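Local coordinates for protein cryptic loci regulator 2 (Schizosaccharomyces pombe 972h-, PDB 5IKJ) that acts upstream of histone deacetylases to promote transcriptional silencing and is required for nucleosome positioning at heterochromatic loci and for silencing by the SHREC complex, at residues Y55-C59 with S182-L187; Q132-D137 with P351-E356; E310-P316 with V501-Y507. All blocks are in the same frame, centred on the assembly; numbering follows the deposited sequence.

In the fold
The three contacts hold different elements; contacts 1 and 2 are partly buried, contact 3 lies on the surface. Contact 1 packs helix 50-67 on the first turn of helix 183-195, near the zinc site, with no hydrogen bond across it: two aromatic rings, a thiol and aliphatic branches do the work. Contact 2, its centre about 24 Å from that of contact 1, is a parallel strand pair held by backbone hydrogen bonds and reached by the other chain of the assembly. In contact 3, on the opposite side of the chain's centre from contact 1, loop 501-507 covers the end of an edge strand through proline-aromatic packing and two weak hydrogen bonds.

Contact 1: Y55-C59 with S182-L187; sequences YRQIC and SVNDFL
A helix-helix packing joint beside the zinc site brings Y55, I58 and C59 of helix 50-67 against V183, F186 and L187 at the start of helix 183-195. The axes of the two short segments approach to 10.5 Å and cross at -46°. V183 is the central apolar group: its CG2 lies over one face of the Y55 ring, 4.0 Å from the centroid and 14° off the normal, a CH-pi contact. The same methyl meets C59 SG at 3.6 Å and also touches I58 CG2. With CG anti to the backbone N (chi1 -166°), the Y55 ring reaches across to the second helix, and its OH comes 3.5 Å from F186 CB. C59 SG sits in the plane of the F186 ring, 4.9 Å from the centroid, a sulfur-aromatic contact at the ring edge. L187 CD2 closes the far end, 3.9 Å from C59 O. S182 is the N-cap of the second helix, its OG accepting from D185 N at 3.1 Å. L171 of strand 168-172 touches both Y55 and F186. The F186 side chain is about 8 Å from the zinc, placing this apolar helix pair beside a site of H189 and three cysteines.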
loop_
_atom_site.group_PDB
_atom_site.type_symbol
_atom_site.label_atom_id
_atom_site.label_comp_id
_atom_site.label_asym_id
_atom_site.label_seq_id
_atom_site.Cartn_x
_atom_site.Cartn_y
_atom_site.Cartn_z
ATOM N N TYR A 55 -16.605 -15.699 -20.957
ATOM C CA TYR A 55 -16.701 -14.294 -20.573
ATOM C C TYR A 55 -16.836 -14.158 -19.061
ATOM O O TYR A 55 -16.097 -13.397 -18.423
ATOM C CB TYR A 55 -17.893 -13.653 -21.285
ATOM C CG TYR A 55 -17.929 -12.141 -21.240
ATOM C CD1 TYR A 55 -18.390 -11.468 -20.117
ATOM C CD2 TYR A 55 -17.519 -11.387 -22.333
ATOM C CE1 TYR A 55 -18.430 -10.085 -20.079
ATOM C CE2 TYR A 55 -17.555 -10.006 -22.304
ATOM C CZ TYR A 55 -18.012 -9.360 -21.175
ATOM O OH TYR A 55 -18.051 -7.986 -21.144
ATOM N N ARG A 56 -17.775 -14.901 -18.469
ATOM C CA ARG A 56 -17.994 -14.834 -17.030
ATOM C C ARG A 56 -16.861 -15.476 -16.237
ATOM O O ARG A 56 -16.684 -15.144 -15.061
ATOM C CB ARG A 56 -19.327 -15.495 -16.682
ATOM C CG ARG A 56 -20.535 -14.787 -17.292
ATOM C CD ARG A 56 -21.859 -15.435 -16.896
ATOM N NE ARG A 56 -21.676 -16.627 -16.072
ATOM C CZ ARG A 56 -21.832 -17.883 -16.487
ATOM N NH1 ARG A 56 -22.195 -18.154 -17.733
ATOM N NH2 ARG A 56 -21.629 -18.880 -15.637
ATOM N N GLN A 57 -16.092 -16.379 -16.849
ATOM C CA GLN A 57 -14.921 -16.926 -16.168
ATOM C C GLN A 57 -13.806 -15.893 -16.085
ATOM O O GLN A 57 -13.115 -15.795 -15.064
ATOM C CB GLN A 57 -14.428 -18.182 -16.887
ATOM C CG GLN A 57 -15.306 -19.405 -16.701
ATOM C CD GLN A 57 -14.771 -20.614 -17.442
ATOM O OE1 GLN A 57 -14.464 -20.541 -18.632
ATOM N NE2 GLN A 57 -14.643 -21.732 -16.739
ATOM N N ILE A 58 -13.609 -15.122 -17.154
ATOM C CA ILE A 58 -12.587 -14.078 -17.148
ATOM C C ILE A 58 -12.970 -12.975 -16.169
ATOM O O ILE A 58 -12.140 -12.503 -15.382
ATOM C CB ILE A 58 -12.383 -13.531 -18.572
ATOM C CG1 ILE A 58 -11.809 -14.623 -19.481
ATOM C CG2 ILE A 58 -11.455 -12.321 -18.561
ATOM C CD1 ILE A 58 -12.214 -14.491 -20.932
ATOM N N CYS A 59 -14.232 -12.544 -16.208
ATOM C CA CYS A 59 -14.707 -11.538 -15.264
ATOM C C CYS A 59 -14.486 -11.990 -13.826
ATOM O O CYS A 59 -13.985 -11.226 -12.993
ATOM C CB CYS A 59 -16.187 -11.246 -15.511
ATOM S SG CYS A 59 -16.537 -10.322 -17.016
ATOM N N SER A 182 -15.437 -4.789 -25.092
ATOM C CA SER A 182 -14.490 -5.814 -24.683
ATOM C C SER A 182 -14.752 -6.162 -23.226
ATOM O O SER A 182 -15.283 -5.349 -22.465
ATOM C CB SER A 182 -13.036 -5.357 -24.858
ATOM O OG SER A 182 -12.653 -4.466 -23.825
ATOM N N VAL A 183 -14.383 -7.386 -22.846
ATOM C CA VAL A 183 -14.497 -7.789 -21.448
ATOM C C VAL A 183 -13.625 -6.904 -20.573
ATOM O O VAL A 183 -13.929 -6.687 -19.393
ATOM C CB VAL A 183 -14.127 -9.278 -21.291
ATOM C CG1 VAL A 183 -12.673 -9.519 -21.687
ATOM C CG2 VAL A 183 -14.386 -9.746 -19.865
ATOM N N ASN A 184 -12.535 -6.375 -21.131
ATOM C CA ASN A 184 -11.625 -5.543 -20.351
ATOM C C ASN A 184 -12.267 -4.209 -19.989
ATOM O O ASN A 184 -12.039 -3.684 -18.894
ATOM C CB ASN A 184 -10.328 -5.325 -21.130
ATOM C CG ASN A 184 -9.724 -6.625 -21.628
ATOM O OD1 ASN A 184 -9.923 -7.013 -22.781
ATOM N ND2 ASN A 184 -8.987 -7.310 -20.760
ATOM N N ASP A 185 -13.072 -3.645 -20.893
ATOM C CA ASP A 185 -13.736 -2.378 -20.597
ATOM C C ASP A 185 -14.851 -2.566 -19.575
ATOM O O ASP A 185 -15.038 -1.722 -18.692
ATOM C CB ASP A 185 -14.283 -1.759 -21.884
ATOM C CG ASP A 185 -13.185 -1.243 -22.795
ATOM O OD1 ASP A 185 -12.051 -1.038 -22.313
ATOM O OD2 ASP A 185 -13.460 -1.033 -23.995
ATOM N N PHE A 186 -15.603 -3.665 -19.680
ATOM C CA PHE A 186 -16.657 -3.937 -18.709
ATOM C C PHE A 186 -16.094 -4.146 -17.311
ATOM O O PHE A 186 -16.745 -3.787 -16.324
ATOM C CB PHE A 186 -17.460 -5.166 -19.130
ATOM C CG PHE A 186 -18.354 -5.701 -18.047
ATOM C CD1 PHE A 186 -19.437 -4.964 -17.598
ATOM C CD2 PHE A 186 -18.110 -6.939 -17.477
ATOM C CE1 PHE A 186 -20.262 -5.452 -16.603
ATOM C CE2 PHE A 186 -18.933 -7.433 -16.480
ATOM C CZ PHE A 186 -20.010 -6.688 -16.043
ATOM N N LEU A 187 -14.892 -4.716 -17.204
ATOM C CA LEU A 187 -14.368 -5.101 -15.897
ATOM C C LEU A 187 -14.315 -3.916 -14.942
ATOM O O LEU A 187 -14.610 -4.061 -13.750
ATOM C CB LEU A 187 -12.980 -5.720 -16.046
ATOM C CG LEU A 187 -12.897 -7.246 -16.008
ATOM C CD1 LEU A 187 -11.455 -7.671 -16.169
ATOM C CD2 LEU A 187 -13.470 -7.813 -14.711
#

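Contact 2: Q132-D137 with P351-E356; sequences QIYLTD and PKFHDE
I133 and F353 pair side by side in a small parallel beta-sheet, two strands of this chain, 133-135 and 353-355. The backbone bonds run from I133 N to K352 O (2.6 Å), from H354 N to I133 O, weakly from L135 N to H354 O, and from E356 N to L135 O. The last is bent: E356 N stands above the carbonyl plane, 49° out of it. On one face of the sheet, I133 CD1 meets F353 CE1 at 3.9 Å. L135, beyond the pair, brings CD2 to F353 CD1 at 3.5 Å. On the other face, the amide of Q132 stacks over the H354 imidazole with the planes 26° apart, and Q132 CB and CG both lie 3.6 Å from H354 CE1. H354 ND1 is buried here with no partner in the model. The Y134 ring turns its edge to E356 CA, while its CD2 approaches D355 O at 3.6 Å.

F68 meets the F353 ring edge-to-face. Another protein chain of the assembly packs against I133, L135, P351 and F353, with apolar side chains on L135 and F353, so this part of the sheet lies at the subunit interface. Beyond the strands, K83 forms a salt bridge with D137 OD2, which probably offsets the charge where two acidic groups meet. With CG lying between the backbone N and the carbonyl carbon (chi1 52°), D137 turns its carboxylate to that of D355, and D137 OD2 and D355 OD1, both acceptors and not hydrogen-bonded, stand 2.8 Å apart.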
loop_
_atom_site.group_PDB
_atom_site.type_symbol
_atom_site.label_atom_id
_atom_site.label_comp_id
_atom_site.label_asym_id
_atom_site.label_seq_id
_atom_site.Cartn_x
_atom_site.Cartn_y
_atom_site.Cartn_z
ATOM N N GLN A 132 -17.993 -16.758 9.136
ATOM C CA GLN A 132 -16.953 -16.746 8.115
ATOM C C GLN A 132 -17.202 -17.752 6.990
ATOM O O GLN A 132 -17.933 -18.720 7.167
ATOM C CB GLN A 132 -15.608 -17.051 8.775
ATOM C CG GLN A 132 -15.371 -16.260 10.051
ATOM C CD GLN A 132 -14.200 -16.777 10.865
ATOM O OE1 GLN A 132 -13.749 -17.906 10.678
ATOM N NE2 GLN A 132 -13.704 -15.950 11.778
ATOM N N ILE A 133 -16.583 -17.519 5.836
ATOM C CA ILE A 133 -16.713 -18.410 4.685
ATOM C C ILE A 133 -15.349 -18.952 4.260
ATOM O O ILE A 133 -14.400 -18.188 4.113
ATOM C CB ILE A 133 -17.333 -17.685 3.482
ATOM C CG1 ILE A 133 -18.741 -17.206 3.812
ATOM C CG2 ILE A 133 -17.365 -18.598 2.269
ATOM C CD1 ILE A 133 -19.456 -16.591 2.632
ATOM N N TYR A 134 -15.251 -20.264 4.059
ATOM C CA TYR A 134 -13.988 -20.878 3.637
ATOM C C TYR A 134 -13.930 -20.915 2.120
ATOM O O TYR A 134 -14.928 -21.176 1.455
ATOM C CB TYR A 134 -13.749 -22.190 4.355
ATOM C CG TYR A 134 -13.389 -21.894 5.789
ATOM C CD1 TYR A 134 -14.352 -21.454 6.683
ATOM C CD2 TYR A 134 -12.080 -21.974 6.228
ATOM C CE1 TYR A 134 -14.030 -21.149 7.987
ATOM C CE2 TYR A 134 -11.748 -21.673 7.533
ATOM C CZ TYR A 134 -12.727 -21.261 8.407
ATOM O OH TYR A 134 -12.399 -20.960 9.707
ATOM N N LEU A 135 -12.754 -20.608 1.587
ATOM C CA LEU A 135 -12.591 -20.371 0.162
ATOM C C LEU A 135 -11.165 -20.693 -0.253
ATOM O O LEU A 135 -10.222 -20.501 0.519
ATOM C CB LEU A 135 -12.911 -18.908 -0.170
ATOM C CG LEU A 135 -14.057 -18.565 -1.121
ATOM C CD1 LEU A 135 -15.349 -19.280 -0.751
ATOM C CD2 LEU A 135 -14.258 -17.059 -1.097
ATOM N N THR A 136 -11.016 -21.180 -1.481
ATOM C CA THR A 136 -9.691 -21.352 -2.057
ATOM C C THR A 136 -9.100 -19.997 -2.434
ATOM O O THR A 136 -9.812 -19.072 -2.835
ATOM C CB THR A 136 -9.744 -22.260 -3.290
ATOM O OG1 THR A 136 -8.451 -22.312 -3.904
ATOM C CG2 THR A 136 -10.763 -21.753 -4.308
ATOM N N ASP A 137 -7.779 -19.885 -2.300
ATOM C CA ASP A 137 -7.071 -18.643 -2.580
ATOM C C ASP A 137 -6.502 -18.585 -3.991
ATOM O O ASP A 137 -5.859 -17.592 -4.345
ATOM C CB ASP A 137 -5.945 -18.433 -1.561
ATOM C CG ASP A 137 -5.033 -19.638 -1.442
ATOM O OD1 ASP A 137 -4.983 -20.446 -2.391
ATOM O OD2 ASP A 137 -4.362 -19.774 -0.396
ATOM N N PRO A 351 -13.416 -10.006 8.987
ATOM C CA PRO A 351 -13.071 -10.786 7.792
ATOM C C PRO A 351 -14.073 -11.907 7.556
ATOM O O PRO A 351 -14.360 -12.707 8.448
ATOM C CB PRO A 351 -11.674 -11.327 8.112
ATOM C CG PRO A 351 -11.110 -10.362 9.090
ATOM C CD PRO A 351 -12.267 -9.852 9.898
ATOM N N LYS A 352 -14.615 -11.954 6.339
ATOM C CA LYS A 352 -15.664 -12.906 5.995
ATOM C C LYS A 352 -15.164 -14.083 5.171
ATOM O O LYS A 352 -15.741 -15.173 5.259
ATOM C CB LYS A 352 -16.783 -12.198 5.220
ATOM C CG LYS A 352 -18.108 -12.948 5.214
ATOM C CD LYS A 352 -18.999 -12.522 4.051
ATOM C CE LYS A 352 -19.264 -11.020 4.029
ATOM N NZ LYS A 352 -20.034 -10.550 5.213
ATOM N N PHE A 353 -14.113 -13.898 4.380
ATOM C CA PHE A 353 -13.581 -14.940 3.513
ATOM C C PHE A 353 -12.196 -15.343 4.001
ATOM O O PHE A 353 -11.350 -14.480 4.259
ATOM C CB PHE A 353 -13.510 -14.459 2.062
ATOM C CG PHE A 353 -14.813 -13.927 1.531
ATOM C CD1 PHE A 353 -15.823 -14.787 1.135
ATOM C CD2 PHE A 353 -15.021 -12.562 1.416
ATOM C CE1 PHE A 353 -17.018 -14.298 0.642
ATOM C CE2 PHE A 353 -16.214 -12.065 0.923
ATOM C CZ PHE A 353 -17.214 -12.934 0.535
ATOM N N HIS A 354 -11.969 -16.649 4.124
ATOM C CA HIS A 354 -10.701 -17.182 4.600
ATOM C C HIS A 354 -10.238 -18.302 3.679
ATOM O O HIS A 354 -10.995 -18.808 2.847
ATOM C CB HIS A 354 -10.818 -17.698 6.042
ATOM C CG HIS A 354 -11.262 -16.659 7.023
ATOM N ND1 HIS A 354 -12.506 -16.070 6.971
ATOM C CD2 HIS A 354 -10.625 -16.101 8.080
ATOM C CE1 HIS A 354 -12.618 -15.194 7.954
ATOM N NE2 HIS A 354 -11.490 -15.194 8.642
ATOM N N ASP A 355 -8.975 -18.687 3.841
ATOM C CA ASP A 355 -8.409 -19.769 3.048
ATOM C C ASP A 355 -8.967 -21.106 3.518
ATOM O O ASP A 355 -8.884 -21.444 4.703
ATOM C CB ASP A 355 -6.885 -19.762 3.157
ATOM C CG ASP A 355 -6.213 -20.515 2.026
ATOM O OD1 ASP A 355 -6.712 -20.445 0.884
ATOM O OD2 ASP A 355 -5.184 -21.174 2.279
ATOM N N GLU A 356 -9.535 -21.875 2.584
ATOM C CA GLU A 356 -10.212 -23.111 2.962
ATOM C C GLU A 356 -9.232 -24.169 3.456
ATOM O O GLU A 356 -9.605 -25.020 4.272
ATOM C CB GLU A 356 -11.026 -23.652 1.784
ATOM C CG GLU A 356 -10.197 -24.183 0.622
ATOM C CD GLU A 356 -11.058 -24.770 -0.480
ATOM O OE1 GLU A 356 -12.299 -24.743 -0.344
ATOM O OE2 GLU A 356 -10.495 -25.261 -1.481
#

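Contact 3: E310-P316 with V501-Y507; sequences EPWSRHP and VKGDLNY
P316 lies over the face of the Y507 ring, crossing it obliquely: its CD is 3.9 Å from the ring centroid and 25° off the normal, a CH-pi contact. P316 CB comes 3.5 Å from Y507 CE1, and the peptide between H315 and P316 covers the same face, with P316 N above the ring centre. The ring also turns an edge to the backbone, S313 O lying in its plane and R314 O 3.1 Å from Y507 CE2. Y507 N gives a weak hydrogen bond to S313 O, so this carbonyl meets both the backbone and the ring of the tyrosine.

R314 crosses L505 at about a right angle. Its CB is 3.9 Å from L505 CD2, and a bend at chi2 (51°) carries the guanidinium past the leucine toward the start of the loop. There R314 NE makes a long, weak but nearly straight bond of 3.3 Å to K502 O, which lies in the guanidinium plane. R314 CG, in turn, stands 3.7 Å above the centre of the H315 ring.

S313 OG is laid against L505, 3.4 Å from its CB. P311 CG faces V501 CG2 in an apolar contact. E310 and K502 cross at about a right angle, with 5.0 Å between E310 OE2 and K502 NZ.

Strand 309-311 is an outermost strand of a five-stranded antiparallel sheet, beside strand 247-252, whose W249 stacks on W312, meets H315 edge-to-face and donates from NE1 to H315 O. Loop 501-507, between strands 491-494 and 513-514 of the mixed sheet region, covers the turn that follows this edge strand.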
loop_
_atom_site.group_PDB
_atom_site.type_symbol
_atom_site.label_atom_id
_atom_site.label_comp_id
_atom_site.label_asym_id
_atom_site.label_seq_id
_atom_site.Cartn_x
_atom_site.Cartn_y
_atom_site.Cartn_z
ATOM N N GLU A 310 22.381 1.025 7.001
ATOM C CA GLU A 310 22.082 1.516 8.333
ATOM C C GLU A 310 21.197 2.749 8.236
ATOM O O GLU A 310 21.313 3.523 7.279
ATOM C CB GLU A 310 23.368 1.861 9.096
ATOM C CG GLU A 310 24.348 0.702 9.176
ATOM C CD GLU A 310 25.172 0.712 10.448
ATOM O OE1 GLU A 310 25.787 1.756 10.754
ATOM O OE2 GLU A 310 25.200 -0.324 11.146
ATOM N N PRO A 311 20.296 2.955 9.200
ATOM C CA PRO A 311 19.431 4.137 9.142
ATOM C C PRO A 311 20.245 5.420 9.188
ATOM O O PRO A 311 21.323 5.479 9.782
ATOM C CB PRO A 311 18.538 3.991 10.381
ATOM C CG PRO A 311 18.608 2.548 10.740
ATOM C CD PRO A 311 19.988 2.114 10.369
ATOM N N TRP A 312 19.706 6.461 8.548
ATOM C CA TRP A 312 20.417 7.731 8.452
ATOM C C TRP A 312 20.846 8.253 9.815
ATOM O O TRP A 312 21.900 8.888 9.933
ATOM C CB TRP A 312 19.541 8.771 7.753
ATOM C CG TRP A 312 20.232 10.080 7.568
ATOM C CD1 TRP A 312 19.980 11.245 8.234
ATOM C CD2 TRP A 312 21.305 10.358 6.662
ATOM N NE1 TRP A 312 20.826 12.234 7.791
ATOM C CE2 TRP A 312 21.652 11.714 6.828
ATOM C CE3 TRP A 312 22.006 9.593 5.726
ATOM C CZ2 TRP A 312 22.664 12.320 6.090
ATOM C CZ3 TRP A 312 23.012 10.196 4.996
ATOM C CH2 TRP A 312 23.331 11.546 5.182
ATOM N N SER A 313 20.050 8.003 10.852
ATOM C CA SER A 313 20.335 8.532 12.180
ATOM C C SER A 313 21.434 7.771 12.908
ATOM O O SER A 313 21.735 8.106 14.059
ATOM C CB SER A 313 19.061 8.525 13.030
ATOM O OG SER A 313 18.445 7.249 13.015
ATOM N N ARG A 314 22.046 6.767 12.276
ATOM C CA ARG A 314 23.084 5.996 12.951
ATOM C C ARG A 314 24.429 6.714 12.923
ATOM O O ARG A 314 25.157 6.705 13.921
ATOM C CB ARG A 314 23.206 4.610 12.316
ATOM C CG ARG A 314 24.252 3.705 12.964
ATOM C CD ARG A 314 24.087 3.639 14.478
ATOM N NE ARG A 314 24.990 2.674 15.097
ATOM C CZ ARG A 314 26.296 2.864 15.254
ATOM N NH1 ARG A 314 26.869 3.980 14.823
ATOM N NH2 ARG A 314 27.036 1.930 15.835
ATOM N N HIS A 315 24.776 7.339 11.797
ATOM C CA HIS A 315 26.053 8.022 11.662
ATOM C C HIS A 315 25.837 9.490 11.310
ATOM O O HIS A 315 24.809 9.848 10.726
ATOM C CB HIS A 315 26.922 7.367 10.582
ATOM C CG HIS A 315 27.124 5.896 10.776
ATOM N ND1 HIS A 315 27.769 5.371 11.875
ATOM C CD2 HIS A 315 26.773 4.839 10.005
ATOM C CE1 HIS A 315 27.802 4.054 11.776
ATOM N NE2 HIS A 315 27.205 3.706 10.650
ATOM N N PRO A 316 26.786 10.362 11.644
ATOM C CA PRO A 316 26.642 11.777 11.298
ATOM C C PRO A 316 27.060 12.059 9.865
ATOM O O PRO A 316 27.887 11.354 9.281
ATOM C CB PRO A 316 27.588 12.474 12.282
ATOM C CG PRO A 316 28.668 11.467 12.516
ATOM C CD PRO A 316 28.037 10.099 12.378
ATOM N N VAL A 501 19.301 -2.687 14.372
ATOM C CA VAL A 501 20.409 -1.742 14.474
ATOM C C VAL A 501 21.249 -2.106 15.690
ATOM O O VAL A 501 20.809 -1.916 16.831
ATOM C CB VAL A 501 19.931 -0.287 14.581
ATOM C CG1 VAL A 501 21.096 0.664 14.348
ATOM C CG2 VAL A 501 18.802 -0.012 13.603
ATOM N N LYS A 502 22.453 -2.618 15.453
ATOM C CA LYS A 502 23.469 -2.667 16.495
ATOM C C LYS A 502 23.890 -1.238 16.823
ATOM O O LYS A 502 24.287 -0.484 15.929
ATOM C CB LYS A 502 24.665 -3.497 16.032
ATOM C CG LYS A 502 25.339 -2.950 14.781
ATOM C CD LYS A 502 26.496 -3.812 14.318
ATOM C CE LYS A 502 27.163 -3.187 13.106
ATOM N NZ LYS A 502 28.336 -3.964 12.629
ATOM N N GLY A 503 23.789 -0.858 18.089
ATOM C CA GLY A 503 24.059 0.504 18.497
ATOM C C GLY A 503 22.791 1.314 18.684
ATOM O O GLY A 503 21.684 0.784 18.807
ATOM N N ASP A 504 22.966 2.635 18.696
ATOM C CA ASP A 504 21.873 3.557 18.967
ATOM C C ASP A 504 21.805 4.625 17.886
ATOM O O ASP A 504 22.742 4.817 17.107
ATOM C CB ASP A 504 22.029 4.216 20.343
ATOM C CG ASP A 504 22.341 3.213 21.435
ATOM O OD1 ASP A 504 21.418 2.487 21.861
ATOM O OD2 ASP A 504 23.511 3.152 21.870
ATOM N N LEU A 505 20.673 5.323 17.856
ATOM C CA LEU A 505 20.410 6.390 16.893
ATOM C C LEU A 505 20.304 7.699 17.670
ATOM O O LEU A 505 19.261 8.000 18.258
ATOM C CB LEU A 505 19.135 6.107 16.103
ATOM C CG LEU A 505 18.962 4.675 15.593
ATOM C CD1 LEU A 505 17.541 4.450 15.100
ATOM C CD2 LEU A 505 19.965 4.374 14.492
ATOM N N ASN A 506 21.387 8.473 17.672
ATOM C CA ASN A 506 21.439 9.743 18.382
ATOM C C ASN A 506 21.507 10.944 17.451
ATOM O O ASN A 506 21.501 12.083 17.930
ATOM C CB ASN A 506 22.648 9.768 19.325
ATOM C CG ASN A 506 22.498 8.812 20.489
ATOM O OD1 ASN A 506 22.415 7.598 20.304
ATOM N ND2 ASN A 506 22.479 9.355 21.701
ATOM N N TYR A 507 21.571 10.724 16.139
ATOM C CA TYR A 507 21.775 11.806 15.179
ATOM C C TYR A 507 20.419 12.262 14.649
ATOM O O TYR A 507 20.011 11.949 13.530
ATOM C CB TYR A 507 22.712 11.352 14.066
ATOM C CG TYR A 507 24.089 11.014 14.584
ATOM C CD1 TYR A 507 24.998 12.016 14.891
ATOM C CD2 TYR A 507 24.473 9.696 14.791
ATOM C CE1 TYR A 507 26.253 11.718 15.378
ATOM C CE2 TYR A 507 25.731 9.387 15.276
ATOM C CZ TYR A 507 26.615 10.403 15.568
ATOM O OH TYR A 507 27.869 10.103 16.050
#